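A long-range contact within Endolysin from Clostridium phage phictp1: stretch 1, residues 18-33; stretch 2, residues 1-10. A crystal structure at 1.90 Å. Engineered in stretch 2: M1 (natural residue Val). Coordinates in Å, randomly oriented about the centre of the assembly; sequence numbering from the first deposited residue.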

# COMPACT_ATOMS: atom_id res chain seq x y z
N TYR B 18 -2.52 4.87 4.15
CA TYR B 18 -2.05 5.32 5.43
C TYR B 18 -2.69 6.66 5.83
O TYR B 18 -3.10 6.82 6.97
CB TYR B 18 -0.53 5.51 5.44
CG TYR B 18 0.27 4.19 5.48
CD1 TYR B 18 0.28 3.40 6.62
CD2 TYR B 18 1.10 3.83 4.46
CE1 TYR B 18 0.96 2.18 6.67
CE2 TYR B 18 1.84 2.66 4.51
CZ TYR B 18 1.76 1.82 5.62
OH TYR B 18 2.52 0.72 5.65
N LEU B 19 -2.75 7.61 4.90
CA LEU B 19 -3.42 8.87 5.24
C LEU B 19 -4.92 8.66 5.61
O LEU B 19 -5.42 9.25 6.58
CB LEU B 19 -3.25 9.86 4.08
CG LEU B 19 -3.80 11.26 4.31
CD1 LEU B 19 -3.13 11.91 5.50
CD2 LEU B 19 -3.68 12.14 3.05
N ALA B 20 -5.62 7.86 4.84
CA ALA B 20 -7.04 7.56 5.11
C ALA B 20 -7.24 6.80 6.46
O ALA B 20 -8.24 6.95 7.17
CB ALA B 20 -7.57 6.76 3.97
N ASP B 21 -6.25 5.98 6.82
CA ASP B 21 -6.35 5.36 8.13
C ASP B 21 -6.29 6.45 9.20
O ASP B 21 -6.99 6.39 10.22
CB ASP B 21 -5.21 4.38 8.33
CG ASP B 21 -5.36 3.11 7.56
OD1 ASP B 21 -6.47 2.75 7.08
OD2 ASP B 21 -4.37 2.32 7.53
N ARG B 22 -5.36 7.37 9.06
CA ARG B 22 -5.18 8.36 10.09
C ARG B 22 -6.38 9.34 10.13
O ARG B 22 -6.87 9.64 11.23
CB ARG B 22 -3.92 9.13 9.96
CG ARG B 22 -3.89 10.28 10.92
CD ARG B 22 -3.70 9.82 12.35
NE ARG B 22 -3.53 11.01 13.21
CZ ARG B 22 -4.53 11.83 13.57
NH1 ARG B 22 -5.79 11.64 13.15
NH2 ARG B 22 -4.26 12.85 14.37
N LEU B 23 -6.87 9.76 8.98
CA LEU B 23 -8.09 10.57 8.89
C LEU B 23 -9.38 9.80 9.13
O LEU B 23 -10.43 10.43 9.24
CB LEU B 23 -8.21 11.26 7.54
CG LEU B 23 -7.06 12.22 7.21
CD1 LEU B 23 -7.21 12.65 5.77
CD2 LEU B 23 -6.87 13.42 8.14
N ALA B 24 -9.31 8.46 9.18
CA ALA B 24 -10.44 7.59 9.27
C ALA B 24 -11.47 7.92 8.19
O ALA B 24 -12.68 8.13 8.49
CB ALA B 24 -11.14 7.72 10.65
N CYS B 25 -11.04 7.88 6.93
CA CYS B 25 -11.91 8.28 5.88
C CYS B 25 -11.82 7.34 4.66
O CYS B 25 -11.01 6.44 4.65
CB CYS B 25 -11.51 9.69 5.52
SG CYS B 25 -9.98 9.93 4.60
N PRO B 26 -12.62 7.60 3.62
CA PRO B 26 -12.44 6.76 2.43
C PRO B 26 -11.27 7.20 1.52
O PRO B 26 -10.77 8.31 1.63
CB PRO B 26 -13.75 6.92 1.67
CG PRO B 26 -14.70 7.56 2.63
CD PRO B 26 -13.85 8.41 3.53
N THR B 27 -10.95 6.33 0.56
CA THR B 27 -10.04 6.71 -0.56
C THR B 27 -10.81 6.53 -1.82
O THR B 27 -11.78 5.80 -1.88
CB THR B 27 -8.82 5.77 -0.65
OG1 THR B 27 -9.26 4.42 -0.90
CG2 THR B 27 -7.99 5.84 0.67
N ILE B 28 -10.36 7.20 -2.88
CA ILE B 28 -10.95 6.96 -4.16
C ILE B 28 -9.84 7.02 -5.22
O ILE B 28 -8.94 7.89 -5.16
CB ILE B 28 -12.08 8.00 -4.45
CG1 ILE B 28 -12.79 7.68 -5.76
CG2 ILE B 28 -11.45 9.36 -4.44
CD1 ILE B 28 -14.16 8.36 -6.04
N ASN B 29 -9.94 6.09 -6.17
CA ASN B 29 -9.10 6.07 -7.37
C ASN B 29 -9.49 7.27 -8.26
O ASN B 29 -10.64 7.40 -8.62
CB ASN B 29 -9.25 4.77 -8.11
CG ASN B 29 -8.15 4.56 -9.16
OD1 ASN B 29 -7.81 5.49 -9.97
ND2 ASN B 29 -7.60 3.37 -9.17
N ASN B 30 -8.53 8.14 -8.48
CA ASN B 30 -8.61 9.26 -9.45
C ASN B 30 -9.21 8.96 -10.81
O ASN B 30 -9.79 9.87 -11.40
CB ASN B 30 -7.22 9.89 -9.67
CG ASN B 30 -7.28 11.37 -10.22
OD1 ASN B 30 -8.23 12.15 -9.99
ND2 ASN B 30 -6.23 11.75 -10.89
N ALA B 31 -9.14 7.74 -11.29
CA ALA B 31 -9.79 7.36 -12.56
C ALA B 31 -11.31 7.30 -12.48
O ALA B 31 -11.99 7.29 -13.51
CB ALA B 31 -9.24 6.04 -13.07
N ARG B 32 -11.88 7.34 -11.27
CA ARG B 32 -13.27 7.19 -11.11
C ARG B 32 -13.94 8.55 -11.26
O ARG B 32 -13.53 9.53 -10.65
CB ARG B 32 -13.63 6.57 -9.73
CG ARG B 32 -13.24 5.11 -9.62
CD ARG B 32 -13.29 4.67 -8.13
NE ARG B 32 -12.64 3.43 -7.99
CZ ARG B 32 -12.08 3.02 -6.86
NH1 ARG B 32 -12.19 3.72 -5.74
NH2 ARG B 32 -11.43 1.90 -6.86
N LYS B 33 -14.97 8.58 -12.08
CA LYS B 33 -15.68 9.84 -12.36
C LYS B 33 -16.65 10.13 -11.19
O LYS B 33 -17.68 9.50 -11.06
CB LYS B 33 -16.40 9.74 -13.70
CG LYS B 33 -16.83 11.09 -14.25
CD LYS B 33 -17.90 10.95 -15.35
CE LYS B 33 -19.33 11.12 -14.82
NZ LYS B 33 -19.67 12.57 -14.63
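Stretch 2 1-10: MENLVVYNDG

How does stretch 2 lie on stretch 1? Residues 3-7 form an extended strand running parallel to strand 27-29, at a signed crossing angle of -33°, and almost antiparallel to helix 18-23, whose axis passes 8.6 Å away. T27, I28 and N29 pair with V5, V6 and Y7. Four backbone hydrogen bonds tie the edges: V5 N to P26 O (3.2 Å), I28 N to V5 O (2.8 Å), Y7 N to I28 O (3.2 Å) and N30 N to Y7 O (2.8 Å).

Which bump fills the hollow beside the helix? V5 does. Both methyls reach L19 CD2, CG1 at 4.0 Å, and CG2 also lies among A20 CB (4.2 Å), L23 CD1 (4.2 Å) and C25 SG (3.7 Å).

What packs on the face bearing I28 and V6? I28 CG2 rests over the notch between L4 CD2 (4.0 Å) and V6 CG2 (3.8 Å). Farther back, P26 CB meets L4 CD1 at 3.9 Å, and P26 CG touches SD of the engineered M1 at 3.9 Å.

How does the far end close? N29 CA sits over one face of the Y7 ring, 3.9 Å from its centroid. Beyond it, side-chain amides clasp the turn: N29 ND2 donates a hydrogen bond to D9 OD1 and N30 ND2 donates a hydrogen bond to N8 OD1, both at 2.9 Å. One water joins Y7 OH, T27 OG1 and R32 NH1.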

# COMPACT_ATOMS: atom_id res chain seq x y z
N MET B 1 -19.25 14.87 3.14
CA MET B 1 -18.21 14.01 3.73
C MET B 1 -17.09 14.92 4.16
O MET B 1 -16.68 15.80 3.40
CB MET B 1 -17.75 13.00 2.65
CG MET B 1 -16.69 11.97 3.01
SD MET B 1 -16.12 10.99 1.54
CE MET B 1 -17.51 9.97 1.02
N GLU B 2 -16.52 14.66 5.34
CA GLU B 2 -15.52 15.56 5.86
C GLU B 2 -14.16 15.41 5.15
O GLU B 2 -13.46 16.42 4.95
CB GLU B 2 -15.31 15.26 7.34
CG GLU B 2 -14.24 16.11 8.01
CD GLU B 2 -14.73 17.50 8.39
OE1 GLU B 2 -15.92 17.78 8.12
OE2 GLU B 2 -13.94 18.26 8.98
N ASN B 3 -13.77 14.17 4.84
CA ASN B 3 -12.42 13.94 4.25
C ASN B 3 -12.48 12.84 3.23
O ASN B 3 -13.20 11.83 3.41
CB ASN B 3 -11.40 13.53 5.33
CG ASN B 3 -11.12 14.59 6.37
OD1 ASN B 3 -10.55 15.67 6.10
ND2 ASN B 3 -11.40 14.24 7.62
N LEU B 4 -11.68 12.99 2.18
CA LEU B 4 -11.49 11.97 1.17
C LEU B 4 -10.05 12.06 0.61
O LEU B 4 -9.51 13.16 0.45
CB LEU B 4 -12.49 12.21 0.03
CG LEU B 4 -12.55 11.28 -1.13
CD1 LEU B 4 -12.91 9.86 -0.73
CD2 LEU B 4 -13.59 11.78 -2.12
N VAL B 5 -9.46 10.89 0.34
CA VAL B 5 -8.13 10.80 -0.22
C VAL B 5 -8.17 10.16 -1.59
O VAL B 5 -8.60 9.03 -1.78
CB VAL B 5 -7.19 10.03 0.72
CG1 VAL B 5 -5.76 10.16 0.23
CG2 VAL B 5 -7.30 10.56 2.14
N VAL B 6 -7.63 10.89 -2.55
CA VAL B 6 -7.51 10.49 -3.96
C VAL B 6 -6.06 10.09 -4.28
O VAL B 6 -5.08 10.72 -3.83
CB VAL B 6 -7.88 11.65 -4.94
CG1 VAL B 6 -8.10 11.13 -6.36
CG2 VAL B 6 -9.13 12.35 -4.51
N TYR B 7 -5.95 9.03 -5.03
CA TYR B 7 -4.67 8.47 -5.51
C TYR B 7 -4.83 8.08 -6.98
O TYR B 7 -5.92 7.78 -7.44
CB TYR B 7 -4.29 7.26 -4.66
CG TYR B 7 -5.28 6.17 -4.78
CD1 TYR B 7 -5.19 5.22 -5.77
CD2 TYR B 7 -6.38 6.10 -3.93
CE1 TYR B 7 -6.11 4.23 -5.86
CE2 TYR B 7 -7.31 5.12 -4.03
CZ TYR B 7 -7.19 4.19 -4.98
OH TYR B 7 -8.13 3.25 -5.09
N ASN B 8 -3.70 8.07 -7.70
CA ASN B 8 -3.63 7.37 -8.99
C ASN B 8 -3.13 5.93 -8.80
O ASN B 8 -2.40 5.64 -7.84
CB ASN B 8 -2.66 8.15 -9.91
CG ASN B 8 -3.16 9.55 -10.20
OD1 ASN B 8 -4.10 9.75 -10.99
ND2 ASN B 8 -2.56 10.50 -9.57
N ASP B 9 -3.56 5.04 -9.68
CA ASP B 9 -3.07 3.64 -9.70
C ASP B 9 -1.59 3.59 -9.38
O ASP B 9 -0.79 4.34 -9.96
CB ASP B 9 -3.15 3.09 -11.12
CG ASP B 9 -4.49 2.60 -11.53
OD1 ASP B 9 -5.43 2.37 -10.73
OD2 ASP B 9 -4.59 2.37 -12.75
N GLY B 10 -1.19 2.64 -8.58
CA GLY B 10 0.22 2.37 -8.40
C GLY B 10 0.67 2.62 -6.96
O GLY B 10 -0.15 2.49 -5.98
O HOH W 1 -10.30 3.09 -3.55
O HOH W 2 -7.74 1.11 -7.07
O HOH W 3 -5.66 5.80 -11.49